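Aminotransferase (Bacillus subtilis, PDB 6L1O) transfers amino groups with pyridoxal 5'-phosphate as cofactor, serving the pathway that builds the dipeptide antibiotic bacilysin. Local coordinates at residues Y87-I91 with L222-K228; E312-K316 with L389-S393; P45-V51 with F241-W246. All blocks are in the same frame, centred on the assembly; numbering follows the deposited sequence.

From the N terminus, the first segment reached is P45-V51, where interaction 3 opens at the start of helix 48-57. Helix 73-87 then ends in Y87-I91, the opening half of interaction 1. That contact closes at L222-K228, joining the end of helix 73-87 to the start of helix 227-230. Interaction 3 closes soon after at F241-W246, tying helix 48-57 to the bend before strand 249-253, so interaction 1 is nested inside its long loop. Their nearest atoms are about 9 Å apart. Interaction 2 follows in series, tying E312-K316, at the end of helix 289-313, to L389-S393, after helix 374-385, its centre about 37 Å from that of interaction 3.

Interaction 1 of 3, residues Y87-I91 with L222-K228; sequences YGVTI and LEAEDAK
V89 and L222 meet at the tight part of this contact, with V89 CG1 3.8 Å from L222 CB and the two side chains crossing at about a right angle. The other branch of V89 works separately: CG2 reaches the aliphatic part of E223, 3.7 Å from its CG. V89 can touch both residues because CG1 stands anti to its backbone N (chi1 175°), which leaves CG2 on the E223 side. I91 extends the apolar patch. Its CD1 lies 3.8 Å from L222 CD1 and 3.7 Å from K228 CE, so the lysine chain serves as a greasy wall before it reaches its charged end.

Toward solvent the contact thins out and turns polar. T90 is exposed and offers mainly its carbonyl, which takes a hydrogen bond from K228 NZ; the T90 O to K228 NZ distance, 2.4 Å, is very short and its exact value doubtful. At the other end, E223 OE2 comes 3.6 Å from Y87 CB but also 3.3 Å from Y87 O. Those two oxygens are both acceptors, so this is not a hydrogen bond; the carboxylate takes one from S220 N.

G88, with positive phi, is where the chain leaves helix 73-87 on its way to strand 97-100. Y83 of that helix packs against V89 and I91, while V252 of strand 249-253 touches both I91 and L222. K228 NZ also forms a salt bridge with E96, just before strand 97-100, so the contact fastens the end of helix 73-87 and the start of helix 227-230 beside the edge of the mixed sheet.

Interaction 2 of 3, residues E312-K316 with L389-S393; sequences ELGWK and LPFGS
W315 chi1 is -164°, which carries the indole away from the backbone N, whereas F391 holds CG beside its own N (chi1 -66°), and with these choices the two rings lie one over the other. The result is an offset stack: the five-membered ring of W315 and the F391 ring have centroids 4.0 Å apart and planes tilted by only 20°. F391 CE1 sits over the middle of the indole, 3.2 Å from W315 CD2, a tight approach for two carbons. Further along the rings, F391 CZ comes 3.5 Å from W315 CE3. The tryptophan's CB also takes part, lying over the face of the F391 ring in a CH-pi contact, 4.1 Å from its centroid. L313 touches the phenyl from the CD2 side, with its CB 4.0 Å from F391 CD2.

Behind the rings, the backbones are joined through water. One water donates to L313 O at 2.7 Å and accepts from G392 N at 2.8 Å. A second water donates to L389 O at 3.0 Å and, weakly, to L313 O. L313 O, at the C-terminal end of helix 289-313, thus takes one good bond from the first water and a weak one from the second.

The indole has a polar tie of its own, NE1 bonding to E329 O at the end of strand 325-329, while I384 of helix 374-385 packs on both L313 and F391. No direct hydrogen bond crosses between 312-316 and 389-393. The chemistry is therefore that of a stack backed by water bridges, holding the C-terminal tail against the end of a long helix at the surface, far from the cofactor.

Interaction 3 of 3, residues P45-V51 with F241-W246; sequences PTPPHIV and FNMAGW
T46 carries most of the polar work against F241-W246, and its side chain is worth following outward. T46 CB lies 3.6 Å from N242 O. From there the chain forks, and a chi1 of -51° turns OG1 anti to the carbonyl carbon and into the bend of the other segment. T46 OG1 donates to N242 O at 2.6 Å and in turn accepts from W246 NE1 at 3.0 Å. The second bond is not a straight one, since OG1 lies 36° out of the indole plane. The other tip, T46 CG2, is apolar and rests against M243 CG at 3.7 Å, with the indole's benzene side next to it. One buried hydroxyl is thus both donor and acceptor, and it links the backbone of N242 to the side chain of W246.

N242, in a left-handed backbone conformation, returns the favour: its ND2 donates to P45 O at 3.1 Å, with an N-H...O angle of 155°, approaching from above the carbonyl plane. Beyond the polar group, P47 CD lies 3.4 Å from F241 O. I50 closes the apolar side, its CG2 3.7 Å from M243 CE and its CD1 coming obliquely to the F241 ring, 4.1 Å from F241 CD1. That methionine methyl also lies over a face of the W246 ring.

The bend 241-246 runs from helix 237-240, which carries the cofactor-pocket residues S238 and K239, to R247, also of that pocket, just ahead of strand 249-253. Helix 274-285 packs on I50, F241 and W246, and helix 289-313 touches N242. The second subunit completes the surroundings: its H64 bonds T46 N and its F273 stacks on W246, so the start of helix 48-57 meets the bend at the dimer interface.

Interaction 1 of 3, residues Y87-I91 with L222-K228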
loop_
_atom_site.group_PDB
_atom_site.type_symbol
_atom_site.label_atom_id
_atom_site.label_comp_id
_atom_site.label_asym_id
_atom_site.label_seq_id
_atom_site.Cartn_x
_atom_site.Cartn_y
_atom_site.Cartn_z
ATOM N N TYR B 87 -20.819 9.683 -15.542
ATOM C CA TYR B 87 -21.269 10.864 -14.775
ATOM C C TYR B 87 -21.258 12.161 -15.517
ATOM O O TYR B 87 -21.643 13.201 -14.982
ATOM C CB TYR B 87 -20.393 10.979 -13.532
ATOM C CG TYR B 87 -20.375 9.723 -12.723
ATOM C CD1 TYR B 87 -21.528 9.231 -12.145
ATOM C CD2 TYR B 87 -19.190 8.988 -12.563
ATOM C CE1 TYR B 87 -21.507 8.021 -11.387
ATOM C CE2 TYR B 87 -19.168 7.825 -11.812
ATOM C CZ TYR B 87 -20.307 7.337 -11.238
ATOM O OH TYR B 87 -20.235 6.173 -10.498
ATOM N N GLY B 88 -20.794 12.138 -16.747
ATOM C CA GLY B 88 -20.733 13.360 -17.527
ATOM C C GLY B 88 -19.645 14.317 -17.083
ATOM O O GLY B 88 -19.694 15.512 -17.406
ATOM N N VAL B 89 -18.656 13.806 -16.355
ATOM C CA VAL B 89 -17.629 14.661 -15.705
ATOM C C VAL B 89 -16.325 14.641 -16.496
ATOM O O VAL B 89 -15.797 13.560 -16.829
ATOM C CB VAL B 89 -17.364 14.191 -14.267
ATOM C CG1 VAL B 89 -16.208 14.970 -13.595
ATOM C CG2 VAL B 89 -18.635 14.331 -13.453
ATOM N N THR B 90 -15.798 15.834 -16.767
ATOM C CA THR B 90 -14.537 15.997 -17.443
ATOM C C THR B 90 -13.376 15.935 -16.467
ATOM O O THR B 90 -13.279 16.766 -15.567
ATOM C CB THR B 90 -14.462 17.359 -18.197
ATOM O OG1 THR B 90 -15.380 17.339 -19.280
ATOM C CG2 THR B 90 -13.044 17.551 -18.785
ATOM N N ILE B 91 -12.484 14.976 -16.696
ATOM C CA ILE B 91 -11.295 14.771 -15.851
ATOM C C ILE B 91 -10.042 14.811 -16.723
ATOM O O ILE B 91 -9.979 14.117 -17.724
ATOM C CB ILE B 91 -11.355 13.399 -15.127
ATOM C CG1 ILE B 91 -12.547 13.307 -14.156
ATOM C CG2 ILE B 91 -10.057 13.117 -14.408
ATOM C CD1 ILE B 91 -12.520 14.257 -12.990
ATOM N N LEU B 222 -18.348 15.291 -8.117
ATOM C CA LEU B 222 -17.680 16.120 -9.102
ATOM C C LEU B 222 -18.605 16.725 -10.159
ATOM O O LEU B 222 -18.155 17.466 -10.996
ATOM C CB LEU B 222 -16.543 15.352 -9.780
ATOM C CG LEU B 222 -15.427 14.868 -8.837
ATOM C CD1 LEU B 222 -14.408 14.156 -9.687
ATOM C CD2 LEU B 222 -14.768 16.022 -8.082
ATOM N N GLU B 223 -19.886 16.360 -10.140
ATOM C CA GLU B 223 -20.904 17.066 -10.895
ATOM C C GLU B 223 -21.231 18.463 -10.346
ATOM O O GLU B 223 -21.634 19.332 -11.079
ATOM C CB GLU B 223 -22.171 16.219 -11.008
ATOM C CG GLU B 223 -21.990 15.083 -12.013
ATOM C CD GLU B 223 -23.188 14.153 -12.088
ATOM O OE1 GLU B 223 -24.308 14.684 -12.274
ATOM O OE2 GLU B 223 -23.012 12.899 -11.969
ATOM N N ALA B 224 -21.025 18.681 -9.056
ATOM C CA ALA B 224 -21.301 19.967 -8.441
ATOM C C ALA B 224 -20.312 21.040 -8.867
ATOM O O ALA B 224 -19.129 20.768 -9.020
ATOM C CB ALA B 224 -21.272 19.827 -6.939
ATOM N N GLU B 225 -20.815 22.257 -9.097
ATOM C CA GLU B 225 -19.970 23.430 -9.315
ATOM C C GLU B 225 -19.053 23.617 -8.107
ATOM O O GLU B 225 -19.493 23.527 -6.958
ATOM C CB GLU B 225 -20.831 24.699 -9.502
ATOM N N ASP B 226 -17.790 23.872 -8.372
ATOM C CA ASP B 226 -16.764 24.078 -7.326
ATOM C C ASP B 226 -16.326 22.814 -6.555
ATOM O O ASP B 226 -15.569 22.916 -5.590
ATOM C CB ASP B 226 -17.177 25.170 -6.325
ATOM C CG ASP B 226 -17.061 26.579 -6.921
ATOM O OD1 ASP B 226 -16.121 26.838 -7.726
ATOM O OD2 ASP B 226 -17.913 27.412 -6.570
ATOM N N ALA B 227 -16.788 21.642 -6.966
ATOM C CA ALA B 227 -16.347 20.398 -6.306
ATOM C C ALA B 227 -14.849 20.205 -6.528
ATOM O O ALA B 227 -14.129 19.871 -5.593
ATOM C CB ALA B 227 -17.130 19.203 -6.839
ATOM N N LYS B 228 -14.387 20.469 -7.755
ATOM C CA LYS B 228 -12.989 20.293 -8.122
ATOM C C LYS B 228 -12.097 21.332 -7.473
ATOM O O LYS B 228 -10.897 21.129 -7.376
ATOM C CB LYS B 228 -12.785 20.358 -9.649
ATOM C CG LYS B 228 -12.281 19.082 -10.302
ATOM C CD LYS B 228 -12.265 19.283 -11.822
ATOM C CE LYS B 228 -12.290 17.963 -12.546
ATOM N NZ LYS B 228 -12.160 18.207 -14.008
#

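Interaction 2 of 3, residues E312-K316 with L389-S393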
loop_
_atom_site.group_PDB
_atom_site.type_symbol
_atom_site.label_atom_id
_atom_site.label_comp_id
_atom_site.label_asym_id
_atom_site.label_seq_id
_atom_site.Cartn_x
_atom_site.Cartn_y
_atom_site.Cartn_z
ATOM N N GLU B 312 -42.587 -12.767 8.203
ATOM C CA GLU B 312 -42.228 -13.828 9.105
ATOM C C GLU B 312 -41.944 -13.361 10.535
ATOM O O GLU B 312 -42.243 -14.061 11.511
ATOM C CB GLU B 312 -41.052 -14.632 8.582
ATOM C CG GLU B 312 -41.321 -15.349 7.271
ATOM C CD GLU B 312 -42.475 -16.348 7.340
ATOM O OE1 GLU B 312 -42.426 -17.269 8.197
ATOM O OE2 GLU B 312 -43.432 -16.201 6.542
ATOM N N LEU B 313 -41.330 -12.209 10.650
ATOM C CA LEU B 313 -40.854 -11.722 11.971
ATOM C C LEU B 313 -41.676 -10.571 12.473
ATOM O O LEU B 313 -41.580 -10.232 13.663
ATOM C CB LEU B 313 -39.396 -11.293 11.893
ATOM C CG LEU B 313 -38.405 -12.296 11.371
ATOM C CD1 LEU B 313 -37.027 -11.659 11.193
ATOM C CD2 LEU B 313 -38.326 -13.501 12.285
ATOM N N GLY B 314 -42.442 -9.921 11.591
ATOM C CA GLY B 314 -43.031 -8.629 11.941
ATOM C C GLY B 314 -41.998 -7.507 12.065
ATOM O O GLY B 314 -42.231 -6.505 12.737
ATOM N N TRP B 315 -40.846 -7.681 11.398
ATOM C CA TRP B 315 -39.732 -6.700 11.437
ATOM C C TRP B 315 -39.769 -5.788 10.207
ATOM O O TRP B 315 -39.310 -6.173 9.134
ATOM C CB TRP B 315 -38.389 -7.423 11.525
ATOM C CG TRP B 315 -37.212 -6.574 11.942
ATOM C CD1 TRP B 315 -37.239 -5.246 12.294
ATOM C CD2 TRP B 315 -35.881 -7.006 12.115
ATOM N NE1 TRP B 315 -35.973 -4.830 12.660
ATOM C CE2 TRP B 315 -35.127 -5.895 12.570
ATOM C CE3 TRP B 315 -35.220 -8.236 11.933
ATOM C CZ2 TRP B 315 -33.778 -5.969 12.814
ATOM C CZ3 TRP B 315 -33.842 -8.297 12.174
ATOM C CH2 TRP B 315 -33.152 -7.170 12.617
ATOM N N LYS B 316 -40.335 -4.594 10.357
ATOM C CA LYS B 316 -40.502 -3.703 9.232
ATOM C C LYS B 316 -39.186 -2.915 9.045
ATOM O O LYS B 316 -38.637 -2.397 10.005
ATOM C CB LYS B 316 -41.705 -2.737 9.440
ATOM N N LEU B 389 -38.843 -12.551 19.104
ATOM C CA LEU B 389 -38.610 -11.171 19.514
ATOM C C LEU B 389 -39.756 -10.232 19.120
ATOM O O LEU B 389 -40.370 -10.412 18.058
ATOM C CB LEU B 389 -37.304 -10.653 18.920
ATOM C CG LEU B 389 -36.054 -11.428 19.317
ATOM C CD1 LEU B 389 -34.843 -10.793 18.662
ATOM C CD2 LEU B 389 -35.875 -11.455 20.815
ATOM N N PRO B 390 -40.041 -9.208 19.958
ATOM C CA PRO B 390 -41.131 -8.260 19.684
ATOM C C PRO B 390 -40.773 -7.195 18.664
ATOM O O PRO B 390 -40.899 -5.999 18.955
ATOM C CB PRO B 390 -41.387 -7.610 21.071
ATOM C CG PRO B 390 -40.054 -7.652 21.729
ATOM C CD PRO B 390 -39.403 -8.939 21.268
ATOM N N PHE B 391 -40.410 -7.607 17.444
ATOM C CA PHE B 391 -40.233 -6.645 16.359
ATOM C C PHE B 391 -41.503 -5.832 16.055
ATOM O O PHE B 391 -41.425 -4.706 15.561
ATOM C CB PHE B 391 -39.801 -7.353 15.081
ATOM C CG PHE B 391 -38.438 -7.978 15.158
ATOM C CD1 PHE B 391 -37.310 -7.189 15.152
ATOM C CD2 PHE B 391 -38.290 -9.343 15.257
ATOM C CE1 PHE B 391 -36.053 -7.743 15.231
ATOM C CE2 PHE B 391 -37.037 -9.915 15.313
ATOM C CZ PHE B 391 -35.921 -9.107 15.301
ATOM N N GLY B 392 -42.679 -6.415 16.311
ATOM C CA GLY B 392 -43.929 -5.699 16.059
ATOM C C GLY B 392 -44.221 -4.458 16.918
ATOM O O GLY B 392 -44.993 -3.585 16.495
ATOM N N SER B 393 -43.619 -4.368 18.103
ATOM C CA SER B 393 -43.891 -3.275 19.071
ATOM C C SER B 393 -43.369 -1.916 18.627
ATOM O O SER B 393 -42.912 -1.761 17.476
ATOM C CB SER B 393 -43.318 -3.643 20.425
HETATM O O HOH W 1 -42.653 -9.187 15.916
HETATM O O HOH W 2 -40.969 -12.473 16.015
#

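Interaction 3 of 3, residues P45-V51 with F241-W246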
loop_
_atom_site.group_PDB
_atom_site.type_symbol
_atom_site.label_atom_id
_atom_site.label_comp_id
_atom_site.label_asym_id
_atom_site.label_seq_id
_atom_site.Cartn_x
_atom_site.Cartn_y
_atom_site.Cartn_z
ATOM N N PRO B 45 -18.513 -13.509 -8.091
ATOM C CA PRO B 45 -17.147 -13.423 -8.598
ATOM C C PRO B 45 -16.902 -12.193 -9.469
ATOM O O PRO B 45 -17.831 -11.520 -9.942
ATOM C CB PRO B 45 -16.988 -14.715 -9.436
ATOM C CG PRO B 45 -18.358 -15.000 -9.937
ATOM C CD PRO B 45 -19.290 -14.562 -8.789
ATOM N N THR B 46 -15.611 -11.831 -9.624
ATOM C CA THR B 46 -15.264 -10.809 -10.560
ATOM C C THR B 46 -15.722 -11.299 -11.935
ATOM O O THR B 46 -15.462 -12.480 -12.261
ATOM C CB THR B 46 -13.733 -10.573 -10.532
ATOM O OG1 THR B 46 -13.273 -10.363 -9.168
ATOM C CG2 THR B 46 -13.326 -9.429 -11.428
ATOM N N PRO B 47 -16.356 -10.431 -12.749
ATOM C CA PRO B 47 -16.701 -10.784 -14.103
ATOM C C PRO B 47 -15.531 -11.329 -14.919
ATOM O O PRO B 47 -14.417 -10.757 -14.884
ATOM C CB PRO B 47 -17.221 -9.472 -14.689
ATOM C CG PRO B 47 -17.727 -8.736 -13.518
ATOM C CD PRO B 47 -16.860 -9.097 -12.416
ATOM N N PRO B 48 -15.769 -12.418 -15.668
ATOM C CA PRO B 48 -14.707 -13.132 -16.365
ATOM C C PRO B 48 -13.889 -12.296 -17.372
ATOM O O PRO B 48 -12.710 -12.592 -17.542
ATOM C CB PRO B 48 -15.418 -14.326 -17.024
ATOM C CG PRO B 48 -16.862 -14.232 -16.661
ATOM C CD PRO B 48 -17.008 -13.230 -15.555
ATOM N N HIS B 49 -14.440 -11.263 -17.967
ATOM C CA HIS B 49 -13.657 -10.425 -18.891
ATOM C C HIS B 49 -12.561 -9.624 -18.156
ATOM O O HIS B 49 -11.512 -9.334 -18.707
ATOM C CB HIS B 49 -14.535 -9.519 -19.728
ATOM C CG HIS B 49 -15.219 -8.414 -18.957
ATOM N ND1 HIS B 49 -16.311 -8.634 -18.158
ATOM C CD2 HIS B 49 -14.974 -7.078 -18.893
ATOM C CE1 HIS B 49 -16.710 -7.492 -17.616
ATOM N NE2 HIS B 49 -15.915 -6.530 -18.043
ATOM N N ILE B 50 -12.778 -9.333 -16.876
ATOM C CA ILE B 50 -11.781 -8.688 -16.049
ATOM C C ILE B 50 -10.679 -9.679 -15.667
ATOM O O ILE B 50 -9.491 -9.378 -15.707
ATOM C CB ILE B 50 -12.440 -8.056 -14.781
ATOM C CG1 ILE B 50 -13.430 -6.987 -15.232
ATOM C CG2 ILE B 50 -11.333 -7.463 -13.847
ATOM C CD1 ILE B 50 -14.479 -6.510 -14.251
ATOM N N VAL B 51 -11.074 -10.849 -15.222
ATOM C CA VAL B 51 -10.153 -11.891 -14.906
ATOM C C VAL B 51 -9.240 -12.252 -16.087
ATOM O O VAL B 51 -8.006 -12.380 -15.922
ATOM C CB VAL B 51 -10.850 -13.160 -14.399
ATOM C CG1 VAL B 51 -9.831 -14.271 -14.108
ATOM C CG2 VAL B 51 -11.712 -12.874 -13.170
ATOM N N PHE B 241 -17.299 -3.833 -8.993
ATOM C CA PHE B 241 -16.876 -4.906 -9.885
ATOM C C PHE B 241 -16.629 -6.215 -9.216
ATOM O O PHE B 241 -16.037 -7.140 -9.818
ATOM C CB PHE B 241 -15.605 -4.458 -10.628
ATOM C CG PHE B 241 -15.817 -3.260 -11.501
ATOM C CD1 PHE B 241 -16.574 -3.347 -12.648
ATOM C CD2 PHE B 241 -15.234 -2.028 -11.168
ATOM C CE1 PHE B 241 -16.779 -2.225 -13.449
ATOM C CE2 PHE B 241 -15.375 -0.942 -11.996
ATOM C CZ PHE B 241 -16.168 -1.049 -13.138
ATOM N N ASN B 242 -17.079 -6.363 -7.957
ATOM C CA ASN B 242 -16.731 -7.552 -7.162
ATOM C C ASN B 242 -15.203 -7.786 -7.200
ATOM O O ASN B 242 -14.694 -8.907 -7.511
ATOM C CB ASN B 242 -17.456 -8.791 -7.712
ATOM C CG ASN B 242 -18.940 -8.712 -7.648
ATOM O OD1 ASN B 242 -19.498 -8.057 -6.807
ATOM N ND2 ASN B 242 -19.612 -9.404 -8.576
ATOM N N MET B 243 -14.448 -6.719 -6.944
ATOM C CA MET B 243 -12.981 -6.784 -6.946
ATOM C C MET B 243 -12.376 -6.443 -5.593
ATOM O O MET B 243 -11.209 -5.955 -5.511
ATOM C CB MET B 243 -12.438 -5.854 -8.041
ATOM C CG MET B 243 -12.666 -6.380 -9.437
ATOM S SD MET B 243 -12.231 -5.238 -10.744
ATOM C CE MET B 243 -10.459 -5.567 -10.781
ATOM N N ALA B 244 -13.091 -6.764 -4.507
ATOM C CA ALA B 244 -12.659 -6.400 -3.165
ATOM C C ALA B 244 -11.290 -6.908 -2.835
ATOM O O ALA B 244 -10.484 -6.186 -2.207
ATOM C CB ALA B 244 -13.695 -6.816 -2.120
ATOM N N GLY B 245 -10.976 -8.129 -3.301
ATOM C CA GLY B 245 -9.731 -8.767 -3.008
ATOM C C GLY B 245 -8.553 -8.238 -3.849
ATOM O O GLY B 245 -7.409 -8.429 -3.494
ATOM N N TRP B 246 -8.879 -7.597 -4.958
ATOM C CA TRP B 246 -7.876 -7.077 -5.901
ATOM C C TRP B 246 -7.130 -5.832 -5.412
ATOM O O TRP B 246 -5.978 -5.595 -5.835
ATOM C CB TRP B 246 -8.480 -6.769 -7.212
ATOM C CG TRP B 246 -9.109 -7.947 -7.922
ATOM C CD1 TRP B 246 -10.133 -8.768 -7.470
ATOM C CD2 TRP B 246 -8.802 -8.394 -9.245
ATOM N NE1 TRP B 246 -10.468 -9.684 -8.461
ATOM C CE2 TRP B 246 -9.654 -9.487 -9.539
ATOM C CE3 TRP B 246 -7.878 -7.984 -10.210
ATOM C CZ2 TRP B 246 -9.598 -10.163 -10.749
ATOM C CZ3 TRP B 246 -7.859 -8.645 -11.464
ATOM C CH2 TRP B 246 -8.683 -9.729 -11.695
#